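PDB 4AKX: EXOU from Pseudomonas aeruginosa, which probably acts as a patatin-like phospholipase toxin, delivered by the type III secretion system and held in complex with its chaperone SpcU. Local coordinates for residues A482-A487 with L531-A536; D489-L494 with Q519-L524; E537-D542 with A568-R573. All coordinates share one frame; numbering follows the deposited sequence.

Contact 1 of 3, residues A482-A487 with L531-A536; sequences AFRQKA and LAWLAA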
loop_
_atom_site.group_PDB
_atom_site.type_symbol
_atom_site.label_atom_id
_atom_site.label_comp_id
_atom_site.label_asym_id
_atom_site.label_seq_id
_atom_site.Cartn_x
_atom_site.Cartn_y
_atom_site.Cartn_z
ATOM N N ALA B 482 -21.619 -8.690 50.746
ATOM C CA ALA B 482 -21.798 -10.124 50.958
ATOM C C ALA B 482 -20.710 -10.953 50.220
ATOM O O ALA B 482 -19.919 -11.680 50.842
ATOM C CB ALA B 482 -23.180 -10.535 50.514
ATOM N N PHE B 483 -20.655 -10.804 48.902
ATOM C CA PHE B 483 -19.600 -11.403 48.103
ATOM C C PHE B 483 -18.195 -11.061 48.608
ATOM O O PHE B 483 -17.387 -11.962 48.768
ATOM C CB PHE B 483 -19.755 -10.994 46.639
ATOM C CG PHE B 483 -18.585 -11.336 45.787
ATOM C CD1 PHE B 483 -17.430 -10.610 45.862
ATOM C CD2 PHE B 483 -18.654 -12.383 44.889
ATOM C CE1 PHE B 483 -16.348 -10.928 45.067
ATOM C CE2 PHE B 483 -17.591 -12.694 44.067
ATOM C CZ PHE B 483 -16.431 -11.964 44.167
ATOM N N ARG B 484 -17.885 -9.791 48.858
ATOM C CA ARG B 484 -16.538 -9.471 49.322
ATOM C C ARG B 484 -16.202 -10.156 50.632
ATOM O O ARG B 484 -15.074 -10.633 50.829
ATOM C CB ARG B 484 -16.370 -7.999 49.531
ATOM C CG ARG B 484 -15.870 -7.300 48.320
ATOM C CD ARG B 484 -14.370 -7.382 48.212
ATOM N NE ARG B 484 -13.848 -6.293 47.381
ATOM C CZ ARG B 484 -14.549 -5.609 46.487
ATOM N NH1 ARG B 484 -15.808 -5.905 46.230
ATOM N NH2 ARG B 484 -13.974 -4.631 45.826
ATOM N N GLN B 485 -17.150 -10.153 51.561
ATOM C CA GLN B 485 -16.908 -10.771 52.818
ATOM C C GLN B 485 -16.544 -12.242 52.604
ATOM O O GLN B 485 -15.538 -12.711 53.124
ATOM C CB GLN B 485 -18.144 -10.657 53.708
ATOM C CG GLN B 485 -17.869 -11.006 55.153
ATOM C CD GLN B 485 -16.599 -10.333 55.652
ATOM O OE1 GLN B 485 -16.591 -9.124 55.938
ATOM N NE2 GLN B 485 -15.505 -11.101 55.724
ATOM N N LYS B 486 -17.368 -12.972 51.849
ATOM C CA LYS B 486 -17.136 -14.410 51.638
ATOM C C LYS B 486 -15.804 -14.731 50.906
ATOM O O LYS B 486 -15.105 -15.684 51.268
ATOM C CB LYS B 486 -18.329 -15.061 50.930
ATOM C CG LYS B 486 -19.648 -14.860 51.654
ATOM C CD LYS B 486 -20.763 -15.712 51.062
ATOM C CE LYS B 486 -22.009 -15.693 51.954
ATOM N NZ LYS B 486 -23.295 -16.082 51.270
ATOM N N ALA B 487 -15.460 -13.938 49.896
ATOM C CA ALA B 487 -14.170 -14.025 49.295
ATOM C C ALA B 487 -13.065 -13.777 50.279
ATOM O O ALA B 487 -12.115 -14.533 50.323
ATOM C CB ALA B 487 -14.046 -13.043 48.172
ATOM N N LEU B 531 -15.490 -14.286 38.491
ATOM C CA LEU B 531 -14.424 -15.244 38.218
ATOM C C LEU B 531 -13.136 -14.521 37.819
ATOM O O LEU B 531 -12.069 -14.889 38.270
ATOM C CB LEU B 531 -14.853 -16.173 37.074
ATOM C CG LEU B 531 -13.945 -17.329 36.677
ATOM C CD1 LEU B 531 -13.626 -18.227 37.873
ATOM C CD2 LEU B 531 -14.607 -18.136 35.611
ATOM N N ALA B 532 -13.230 -13.517 36.936
ATOM C CA ALA B 532 -12.066 -12.741 36.594
ATOM C C ALA B 532 -11.487 -12.083 37.871
ATOM O O ALA B 532 -10.275 -12.103 38.087
ATOM C CB ALA B 532 -12.427 -11.722 35.568
ATOM N N TRP B 533 -12.356 -11.583 38.746
ATOM C CA TRP B 533 -11.898 -10.832 39.911
ATOM C C TRP B 533 -11.209 -11.783 40.862
ATOM O O TRP B 533 -10.102 -11.500 41.392
ATOM C CB TRP B 533 -13.079 -10.082 40.568
ATOM C CG TRP B 533 -12.723 -9.246 41.796
ATOM C CD1 TRP B 533 -12.388 -7.905 41.840
ATOM C CD2 TRP B 533 -12.680 -9.688 43.208
ATOM N NE1 TRP B 533 -12.123 -7.502 43.141
ATOM C CE2 TRP B 533 -12.277 -8.523 43.995
ATOM C CE3 TRP B 533 -12.888 -10.890 43.855
ATOM C CZ2 TRP B 533 -12.146 -8.574 45.365
ATOM C CZ3 TRP B 533 -12.766 -10.933 45.254
ATOM C CH2 TRP B 533 -12.387 -9.811 45.983
ATOM N N LEU B 534 -11.821 -12.953 41.020
ATOM C CA LEU B 534 -11.294 -13.962 41.916
ATOM C C LEU B 534 -9.958 -14.521 41.450
ATOM O O LEU B 534 -9.035 -14.663 42.254
ATOM C CB LEU B 534 -12.306 -15.070 42.189
ATOM C CG LEU B 534 -13.564 -14.738 43.048
ATOM C CD1 LEU B 534 -14.602 -15.846 42.884
ATOM C CD2 LEU B 534 -13.252 -14.546 44.533
ATOM N N ALA B 535 -9.795 -14.718 40.156
ATOM C CA ALA B 535 -8.487 -15.087 39.653
ATOM C C ALA B 535 -7.400 -13.998 39.939
ATOM O O ALA B 535 -6.332 -14.291 40.548
ATOM C CB ALA B 535 -8.557 -15.416 38.181
ATOM N N ALA B 536 -7.668 -12.753 39.532
ATOM C CA ALA B 536 -6.718 -11.681 39.783
ATOM C C ALA B 536 -6.333 -11.595 41.264
ATOM O O ALA B 536 -5.146 -11.450 41.587
ATOM C CB ALA B 536 -7.258 -10.363 39.290
#

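Contact 2 of 3, residues D489-L494 with Q519-L524; sequences DAFTEL and QRLDAL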
loop_
_atom_site.group_PDB
_atom_site.type_symbol
_atom_site.label_atom_id
_atom_site.label_comp_id
_atom_site.label_asym_id
_atom_site.label_seq_id
_atom_site.Cartn_x
_atom_site.Cartn_y
_atom_site.Cartn_z
ATOM N N ASP B 489 -12.997 -14.243 53.320
ATOM C CA ASP B 489 -12.976 -15.364 54.236
ATOM C C ASP B 489 -12.336 -16.578 53.610
ATOM O O ASP B 489 -11.469 -17.212 54.215
ATOM C CB ASP B 489 -14.388 -15.711 54.679
ATOM C CG ASP B 489 -14.872 -14.835 55.808
ATOM O OD1 ASP B 489 -14.056 -14.072 56.347
ATOM O OD2 ASP B 489 -16.072 -14.888 56.151
ATOM N N ALA B 490 -12.784 -16.904 52.395
ATOM C CA ALA B 490 -12.320 -18.082 51.660
ATOM C C ALA B 490 -10.855 -18.010 51.331
ATOM O O ALA B 490 -10.199 -19.034 51.253
ATOM C CB ALA B 490 -13.095 -18.241 50.393
ATOM N N PHE B 491 -10.350 -16.794 51.145
ATOM C CA PHE B 491 -8.965 -16.577 50.830
ATOM C C PHE B 491 -8.072 -16.772 52.033
ATOM O O PHE B 491 -6.932 -17.228 51.892
ATOM C CB PHE B 491 -8.793 -15.188 50.335
ATOM C CG PHE B 491 -9.118 -15.016 48.895
ATOM C CD1 PHE B 491 -8.662 -15.923 47.952
ATOM C CD2 PHE B 491 -9.779 -13.892 48.465
ATOM C CE1 PHE B 491 -8.890 -15.709 46.602
ATOM C CE2 PHE B 491 -9.995 -13.666 47.124
ATOM C CZ PHE B 491 -9.576 -14.580 46.193
ATOM N N THR B 492 -8.557 -16.416 53.216
ATOM C CA THR B 492 -7.812 -16.763 54.429
ATOM C C THR B 492 -7.841 -18.272 54.646
ATOM O O THR B 492 -6.828 -18.896 55.037
ATOM C CB THR B 492 -8.419 -16.072 55.658
ATOM O OG1 THR B 492 -8.282 -14.657 55.510
ATOM C CG2 THR B 492 -7.742 -16.534 56.943
ATOM N N GLU B 493 -9.027 -18.846 54.415
ATOM C CA GLU B 493 -9.292 -20.254 54.720
ATOM C C GLU B 493 -8.341 -21.108 53.862
ATOM O O GLU B 493 -7.696 -22.044 54.346
ATOM C CB GLU B 493 -10.773 -20.562 54.462
ATOM C CG GLU B 493 -11.181 -22.018 54.609
ATOM C CD GLU B 493 -12.647 -22.281 54.201
ATOM O OE1 GLU B 493 -13.433 -21.301 54.064
ATOM O OE2 GLU B 493 -13.020 -23.474 54.004
ATOM N N LEU B 494 -8.176 -20.674 52.611
ATOM C CA LEU B 494 -7.245 -21.277 51.685
ATOM C C LEU B 494 -5.806 -21.107 52.097
ATOM O O LEU B 494 -4.984 -21.923 51.757
ATOM C CB LEU B 494 -7.433 -20.683 50.303
ATOM C CG LEU B 494 -6.502 -21.172 49.200
ATOM C CD1 LEU B 494 -6.735 -22.641 48.927
ATOM C CD2 LEU B 494 -6.738 -20.349 47.930
ATOM N N GLN B 519 -13.414 -24.906 46.610
ATOM C CA GLN B 519 -14.861 -25.081 46.425
ATOM C C GLN B 519 -15.681 -23.879 46.852
ATOM O O GLN B 519 -16.737 -23.615 46.296
ATOM C CB GLN B 519 -15.346 -26.332 47.123
ATOM C CG GLN B 519 -14.816 -27.544 46.406
ATOM C CD GLN B 519 -15.159 -28.838 47.072
ATOM O OE1 GLN B 519 -15.710 -28.862 48.158
ATOM N NE2 GLN B 519 -14.846 -29.933 46.406
ATOM N N ARG B 520 -15.196 -23.159 47.852
ATOM C CA ARG B 520 -15.960 -22.071 48.387
ATOM C C ARG B 520 -15.815 -20.891 47.478
ATOM O O ARG B 520 -16.756 -20.111 47.291
ATOM C CB ARG B 520 -15.507 -21.732 49.798
ATOM C CG ARG B 520 -16.290 -22.474 50.848
ATOM C CD ARG B 520 -15.936 -22.013 52.245
ATOM N NE ARG B 520 -16.280 -23.047 53.217
ATOM C CZ ARG B 520 -17.523 -23.367 53.549
ATOM N NH1 ARG B 520 -18.549 -22.734 52.993
ATOM N NH2 ARG B 520 -17.741 -24.328 54.433
ATOM N N LEU B 521 -14.627 -20.777 46.895
ATOM C CA LEU B 521 -14.336 -19.740 45.925
ATOM C C LEU B 521 -15.069 -20.036 44.645
ATOM O O LEU B 521 -15.690 -19.134 44.085
ATOM C CB LEU B 521 -12.850 -19.669 45.630
ATOM C CG LEU B 521 -11.972 -19.148 46.748
ATOM C CD1 LEU B 521 -10.522 -19.150 46.278
ATOM C CD2 LEU B 521 -12.447 -17.751 47.077
ATOM N N ASP B 522 -15.020 -21.291 44.181
ATOM C CA ASP B 522 -15.730 -21.637 42.960
ATOM C C ASP B 522 -17.194 -21.260 43.060
ATOM O O ASP B 522 -17.791 -20.866 42.092
ATOM C CB ASP B 522 -15.599 -23.109 42.630
ATOM C CG ASP B 522 -14.142 -23.527 42.311
ATOM O OD1 ASP B 522 -13.435 -22.807 41.558
ATOM O OD2 ASP B 522 -13.705 -24.601 42.803
ATOM N N ALA B 523 -17.762 -21.310 44.253
ATOM C CA ALA B 523 -19.184 -21.033 44.400
ATOM C C ALA B 523 -19.487 -19.558 44.235
ATOM O O ALA B 523 -20.535 -19.194 43.753
ATOM C CB ALA B 523 -19.710 -21.548 45.734
ATOM N N LEU B 524 -18.561 -18.711 44.641
ATOM C CA LEU B 524 -18.733 -17.269 44.481
ATOM C C LEU B 524 -18.637 -16.777 43.007
ATOM O O LEU B 524 -19.108 -15.697 42.681
ATOM C CB LEU B 524 -17.748 -16.512 45.389
ATOM C CG LEU B 524 -18.039 -16.800 46.857
ATOM C CD1 LEU B 524 -16.831 -16.930 47.755
ATOM C CD2 LEU B 524 -18.994 -15.785 47.440
#

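Contact 3 of 3, residues E537-D542 with A568-R573; sequences ELNHAD and AEAQRR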
loop_
_atom_site.group_PDB
_atom_site.type_symbol
_atom_site.label_atom_id
_atom_site.label_comp_id
_atom_site.label_asym_id
_atom_site.label_seq_id
_atom_site.Cartn_x
_atom_site.Cartn_y
_atom_site.Cartn_z
ATOM N N GLU B 537 -7.320 -11.731 42.162
ATOM C CA GLU B 537 -7.042 -11.661 43.610
ATOM C C GLU B 537 -6.062 -12.727 44.006
ATOM O O GLU B 537 -5.227 -12.547 44.877
ATOM C CB GLU B 537 -8.309 -11.837 44.448
ATOM C CG GLU B 537 -9.253 -10.638 44.476
ATOM C CD GLU B 537 -8.542 -9.309 44.688
ATOM O OE1 GLU B 537 -7.671 -9.202 45.576
ATOM O OE2 GLU B 537 -8.868 -8.364 43.960
ATOM N N LEU B 538 -6.140 -13.849 43.348
ATOM C CA LEU B 538 -5.283 -14.929 43.720
ATOM C C LEU B 538 -3.913 -14.816 43.055
ATOM O O LEU B 538 -3.121 -15.726 43.145
ATOM C CB LEU B 538 -5.969 -16.200 43.321
ATOM C CG LEU B 538 -5.634 -17.519 43.932
ATOM C CD1 LEU B 538 -5.837 -17.462 45.420
ATOM C CD2 LEU B 538 -6.681 -18.402 43.304
ATOM N N ASN B 539 -3.649 -13.692 42.386
ATOM C CA ASN B 539 -2.396 -13.512 41.654
ATOM C C ASN B 539 -1.483 -12.467 42.229
ATOM O O ASN B 539 -0.351 -12.365 41.826
ATOM C CB ASN B 539 -2.656 -13.164 40.204
ATOM C CG ASN B 539 -2.730 -14.387 39.308
ATOM O OD1 ASN B 539 -1.825 -14.644 38.545
ATOM N ND2 ASN B 539 -3.829 -15.123 39.380
ATOM N N HIS B 540 -1.964 -11.685 43.176
ATOM C CA HIS B 540 -1.093 -10.785 43.919
ATOM C C HIS B 540 0.281 -11.320 44.130
ATOM O O HIS B 540 0.482 -12.227 44.952
ATOM C CB HIS B 540 -1.726 -10.451 45.242
ATOM C CG HIS B 540 -2.674 -9.314 45.151
ATOM N ND1 HIS B 540 -3.934 -9.471 44.726
ATOM C CD2 HIS B 540 -2.478 -7.943 45.316
ATOM C CE1 HIS B 540 -4.537 -8.280 44.676
ATOM N NE2 HIS B 540 -3.641 -7.341 45.041
ATOM N N ALA B 541 1.249 -10.779 43.391
ATOM C CA ALA B 541 2.630 -11.233 43.537
ATOM C C ALA B 541 3.085 -11.162 44.993
ATOM O O ALA B 541 3.832 -12.019 45.464
ATOM C CB ALA B 541 3.557 -10.424 42.648
ATOM N N ASP B 542 2.607 -10.137 45.696
ATOM C CA ASP B 542 2.962 -9.857 47.090
ATOM C C ASP B 542 2.586 -11.005 48.037
ATOM O O ASP B 542 3.182 -11.151 49.100
ATOM C CB ASP B 542 2.249 -8.575 47.534
ATOM C CG ASP B 542 0.759 -8.571 47.139
ATOM O OD1 ASP B 542 -0.049 -9.242 47.828
ATOM O OD2 ASP B 542 0.402 -7.928 46.120
ATOM N N ALA B 568 -4.344 -19.601 34.468
ATOM C CA ALA B 568 -4.223 -19.065 33.115
ATOM C C ALA B 568 -3.744 -17.628 33.212
ATOM O O ALA B 568 -2.831 -17.191 32.494
ATOM C CB ALA B 568 -5.545 -19.132 32.366
ATOM N N GLU B 569 -4.342 -16.900 34.129
ATOM C CA GLU B 569 -3.955 -15.530 34.372
ATOM C C GLU B 569 -2.464 -15.433 34.686
ATOM O O GLU B 569 -1.758 -14.562 34.184
ATOM C CB GLU B 569 -4.759 -14.997 35.539
ATOM C CG GLU B 569 -4.266 -13.683 36.095
ATOM C CD GLU B 569 -4.331 -12.553 35.075
ATOM O OE1 GLU B 569 -4.946 -12.736 33.968
ATOM O OE2 GLU B 569 -3.747 -11.476 35.382
ATOM N N ALA B 570 -1.983 -16.335 35.521
ATOM C CA ALA B 570 -0.560 -16.348 35.829
ATOM C C ALA B 570 0.314 -16.441 34.589
ATOM O O ALA B 570 1.257 -15.693 34.475
ATOM C CB ALA B 570 -0.217 -17.454 36.810
ATOM N N GLN B 571 -0.007 -17.347 33.664
ATOM C CA GLN B 571 0.828 -17.552 32.509
ATOM C C GLN B 571 0.778 -16.352 31.572
ATOM O O GLN B 571 1.777 -15.996 30.932
ATOM C CB GLN B 571 0.455 -18.822 31.764
ATOM C CG GLN B 571 1.668 -19.467 31.098
ATOM C CD GLN B 571 1.440 -19.760 29.625
ATOM O OE1 GLN B 571 2.278 -19.431 28.770
ATOM N NE2 GLN B 571 0.303 -20.391 29.315
ATOM N N ARG B 572 -0.372 -15.709 31.507
ATOM C CA ARG B 572 -0.494 -14.483 30.745
ATOM C C ARG B 572 0.529 -13.476 31.249
ATOM O O ARG B 572 1.343 -12.984 30.493
ATOM C CB ARG B 572 -1.897 -13.905 30.858
ATOM C CG ARG B 572 -2.141 -12.780 29.875
ATOM C CD ARG B 572 -3.576 -12.246 29.917
ATOM N NE ARG B 572 -3.931 -11.601 31.188
ATOM C CZ ARG B 572 -3.489 -10.408 31.582
ATOM N NH1 ARG B 572 -2.649 -9.710 30.822
ATOM N NH2 ARG B 572 -3.879 -9.916 32.749
ATOM N N ARG B 573 0.519 -13.218 32.563
ATOM C CA ARG B 573 1.529 -12.337 33.180
ATOM C C ARG B 573 2.959 -12.807 32.910
ATOM O O ARG B 573 3.771 -12.024 32.469
ATOM C CB ARG B 573 1.258 -12.135 34.678
ATOM C CG ARG B 573 -0.143 -11.564 34.958
ATOM C CD ARG B 573 -0.341 -11.059 36.385
ATOM N NE ARG B 573 -1.741 -10.700 36.641
ATOM C CZ ARG B 573 -2.227 -10.420 37.857
ATOM N NH1 ARG B 573 -1.434 -10.458 38.912
ATOM N NH2 ARG B 573 -3.508 -10.117 38.037
#

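Contact 1 of 3, residues A482-A487 with L531-A536
Two helices of the middle helical domain of ExoU, 474-502 and 528-537, run in roughly the same direction here, 482-487 crossing 531-536 at -33° with their axes 12.5 Å apart. Across so wide a separation large side chains have to bridge, and W533 does most of it.

The aromatic part is an offset edge-to-face stack: F483 turns its edge toward the face of the six-membered ring of W533, with the ring centroids 5.3 Å apart. Both residues set CG anti to the backbone N, so the side chains reach out from their helices and slide past each other in opposite directions. The closest atoms of the pair are F483 CE1 and W533 CZ3, at 3.6 Å.

The aliphatic part fills in beside the rings. A487 points its CB at the opposite helix, where it meets the indole edge at W533 CZ3 and also the methyl L534 CD2, 4.0 Å away. That same methyl touches F483 CZ, so A487, F483 and L534 close one apolar cluster, which L524 of helix 512-524 extends.

The polar part is R484. Its chain bends at chi2 (-84°) and crosses the indole at about a right angle, with the guanidinium plane tilted 59° from the ring. NE is tied by a salt bridge to D463, and it also lies 3.5 Å from W533 CZ2, which sits over one face of the guanidinium.

Contact 2 of 3, residues D489-L494 with Q519-L524
Helices 474-502 and 512-524 form an antiparallel pair, and segments 489-494 and 519-524 cross at -157° with axes 9.5 Å apart. The backbones come nearest at A490 and L521, whose CA atoms are 6.3 Å apart; a small residue on one helix lets the leucine of the other lie close against it.

The inner side is tightly packed and wholly apolar. L521 has CG anti to its carbonyl carbon (chi1 -70°), and its two methyls divide the work. CD2 meets A490 CB at 3.4 Å and also sits over one face of the F491 ring, displaced toward the rim. CD1 lies 3.8 Å from F491 CE1, with L494 CD2 as a looser neighbour at 4.3 Å. The phenyl and the leucine cross at about a right angle.

The outer side is polar and looser. E493 reaches across with CG anti to the backbone N and an extended chain, crossing R520, itself extended from CG to NE, roughly perpendicularly. R520 NE gives a weak hydrogen bond, part of a salt bridge, to E493 OE2 at 3.4 Å. OE2 lies at the guanidinium edge, but the carboxylate is turned 49° from that plane, so this is not a flat two-pronged pairing. R520 is solvent-exposed, and the ion pair rims the apolar seam.

F491 continues inward onto L534 and E537 of helix 528-537, while L494 also packs on M514 and A517 of helix 512-524, making this pair one side of a three-helix cluster.

Contact 3 of 3, residues E537-D542 with A568-R573
N539 carries this contact, from the loop of the middle helical domain that follows helix 528-537 and leads into helix 544-552. The preceding residue, L538, is the first to leave helical geometry, and N539 turns its side chain toward segment 568-573 on the long helix 561-591.

Followed outward, N539 begins against an arginine. Its CB lies over one face of the R573 guanidinium, 3.2 Å from R573 NH1. CG comes next, still over that face but displaced toward the rim, and it also rests against E569 CG. At the tip the amide divides. OD1 reaches the backbone of the helix at A570, 3.4 Å from A570 CA; it is close to A570 N as well, but the angle is too poor for a hydrogen bond. ND2 lies 3.6 Å from E569 CG, and its hydrogen bonds go to main-chain oxygens: A535, four residues back in helix 528-537, and, weakly, A566 in the facing helix. The amide plane stands 76° from the E569 carboxylate and 57° from the R573 guanidinium, so neither group lies flat against it.

The charges that border N539 form a salt-bridge network, E569 with R572 and R573, along one face of helix 561-591. E569 bends at chi2 (62°) to bring its carboxylate between two arginines. R573 NE hydrogen-bonds to E569 OE2, which uses its anti lone pair. In the conformer described, R572 NE hydrogen-bonds to E569 OE1 at 3.2 Å, coming from above the carboxylate plane.

No hydrogen bond joins the side chains of the two segments. N539 instead offers R573 its aliphatic CB and spends its amide N-H groups on main-chain carbonyls, while the E569 carboxylate, so flanked by guanidinium groups, probably keeps its negative charge.

Overall arrangement
All three contacts lie in the middle helical domain, on the same side of the chain's centre. Contacts 1 and 2 are buried, share helix 474-502 and sit with centres about 8 Å apart; L524 of contact 2 packs on F483 and K486 of contact 1, so the two form one continuous core. Contact 3 is a surface contact, its centre about 17 Å from that of contact 2, yet E537 and L538 touch F491 and tie it to the same core. The chemistry follows: aromatic stacking in contact 1, leucine packing rimmed by an ion pair in contact 2, and an asparagine beside a charged network in contact 3.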